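Local coordinates for LPXTG cell wall surface protein (Streptococcus gordonii, PDB 7AVK), which probably acts as a cell-wall-anchored adhesin whose tandem SHIRT domains, of which this is the tenth, are thought to set how far its binding region projects from the bacterium, at residues A[18-21]-A[22-26]. Sequence-based numbering, arbitrary orientation.
Sequences LPQE and VKALL
The carbonyl oxygen of Pro19 accepts two N-H groups from the first turn of the single short helix: Lys23 N donates to Pro19 O at 3.0 Å in a nearly straight bond (172°), while Val22 N reaches the same oxygen through a weak, bent one. One residue on, Ala24 N bonds to Gln20 O at 2.9 Å, and a type I beta turn spans Lys23 to Leu26. Pro19 occupies the N-cap position, and its ring packs on Val22, with Pro19 CG 3.8 Å from Val22 CG2; this methyl sits beside the backbone N of Val22 (CG1 anti to that N, chi1 171°), which turns it back toward the proline. The other branch, CG1, faces Leu18, whose CD2 approaches to 4.2 Å, the two side chains crossing at about a right angle. Val22, buried, points into the side of the helix facing the sheet, where it touches Trp56, Trp79 and Val49; Leu18 also touches both tryptophans. On the outer side the Lys23 chain runs extended back past the start of the helix, CG passing over Pro19 O at 3.5 Å and CE coming 3.3 Å from Leu18 O, a contact of the methylene and not a hydrogen bond of the ammonium group. Gln20, bent at chi2 (-85°), brings its amide NE2 to 3.6 Å from Ala24 CB, a van der Waals contact. Leu25 CG lies 3.7 Å from Glu21 O, and its side chain rests on Val49 and Trp79. The contact is therefore two-faced: apolar Leu18, Pro19 and Val22 seat the helix on the sheet of this SHIRT domain, Gln20, Glu21 and Lys23 form a polar, exposed face, and the carbonyls of Pro19 and Gln20 hold the short helix together.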
loop_
_atom_site.group_PDB
_atom_site.type_symbol
_atom_site.label_atom_id
_atom_site.label_comp_id
_atom_site.label_asym_id
_atom_site.label_seq_id
_atom_site.Cartn_x
_atom_site.Cartn_y
_atom_site.Cartn_z
ATOM N N LEU A 18 7.498 -6.386 8.653
ATOM C CA LEU A 18 6.989 -7.087 7.472
ATOM C C LEU A 18 8.063 -7.996 6.855
ATOM O O LEU A 18 9.206 -7.561 6.692
ATOM C CB LEU A 18 6.568 -6.108 6.380
ATOM C CG LEU A 18 5.442 -5.129 6.768
ATOM C CD1 LEU A 18 5.191 -4.216 5.598
ATOM C CD2 LEU A 18 4.164 -5.879 7.102
ATOM N N PRO A 19 7.688 -9.197 6.436
ATOM C CA PRO A 19 8.643 -10.077 5.752
ATOM C C PRO A 19 8.653 -9.778 4.260
ATOM O O PRO A 19 7.748 -9.154 3.693
ATOM C CB PRO A 19 8.061 -11.458 6.002
ATOM C CG PRO A 19 6.554 -11.207 5.969
ATOM C CD PRO A 19 6.400 -9.863 6.690
ATOM N N GLN A 20 9.697 -10.305 3.586
ATOM C CA GLN A 20 9.823 -10.132 2.148
ATOM C C GLN A 20 8.592 -10.611 1.395
ATOM O O GLN A 20 8.234 -10.009 0.396
ATOM C CB GLN A 20 11.098 -10.831 1.645
ATOM C CG GLN A 20 11.281 -10.675 0.127
ATOM C CD GLN A 20 10.534 -11.703 -0.712
ATOM O OE1 GLN A 20 10.143 -12.755 -0.261
ATOM N NE2 GLN A 20 10.360 -11.393 -1.997
ATOM N N GLU A 21 7.933 -11.681 1.837
ATOM C CA GLU A 21 6.800 -12.184 1.073
ATOM C C GLU A 21 5.669 -11.163 1.003
ATOM O O GLU A 21 4.933 -11.107 0.015
ATOM C CB GLU A 21 6.333 -13.550 1.621
ATOM C CG GLU A 21 5.329 -14.245 0.798
ATOM C CD GLU A 21 5.038 -15.662 1.323
ATOM O OE1 GLU A 21 5.754 -16.123 2.247
ATOM O OE2 GLU A 21 4.101 -16.308 0.801
ATOM N N VAL A 22 5.522 -10.349 2.053
ATOM C CA VAL A 22 4.542 -9.264 2.037
ATOM C C VAL A 22 5.069 -8.069 1.253
ATOM O O VAL A 22 4.342 -7.481 0.427
ATOM C CB VAL A 22 4.129 -8.853 3.456
ATOM C CG1 VAL A 22 3.291 -7.575 3.410
ATOM C CG2 VAL A 22 3.390 -9.982 4.179
ATOM N N LYS A 23 6.331 -7.689 1.495
ATOM C CA LYS A 23 6.905 -6.557 0.777
ATOM C C LYS A 23 6.802 -6.745 -0.739
ATOM O O LYS A 23 6.588 -5.777 -1.475
ATOM C CB LYS A 23 8.360 -6.306 1.183
ATOM C CG LYS A 23 8.570 -5.968 2.636
ATOM C CD LYS A 23 10.180 -6.108 2.944
ATOM C CE LYS A 23 10.459 -5.644 4.320
ATOM N NZ LYS A 23 11.881 -5.929 4.604
ATOM N N ALA A 24 6.965 -7.988 -1.214
ATOM C CA ALA A 24 6.941 -8.263 -2.636
ATOM C C ALA A 24 5.577 -7.998 -3.280
ATOM O O ALA A 24 5.485 -7.962 -4.518
ATOM C CB ALA A 24 7.338 -9.711 -2.868
ATOM N N LEU A 25 4.530 -7.837 -2.475
ATOM C CA LEU A 25 3.212 -7.506 -2.980
ATOM C C LEU A 25 3.001 -6.005 -3.171
ATOM O O LEU A 25 1.919 -5.575 -3.570
ATOM C CB LEU A 25 2.135 -8.104 -2.065
ATOM C CG LEU A 25 2.161 -9.609 -1.973
ATOM C CD1 LEU A 25 1.274 -10.092 -0.806
ATOM C CD2 LEU A 25 1.763 -10.243 -3.295
ATOM N N LEU A 26 4.021 -5.191 -2.889
ATOM C CA LEU A 26 3.872 -3.743 -3.037
ATOM C C LEU A 26 3.588 -3.398 -4.496
ATOM O O LEU A 26 4.402 -3.771 -5.375
ATOM C CB LEU A 26 5.143 -3.039 -2.574
ATOM C CG LEU A 26 4.996 -1.521 -2.435
ATOM C CD1 LEU A 26 4.106 -1.171 -1.277
ATOM C CD2 LEU A 26 6.370 -0.884 -2.280
#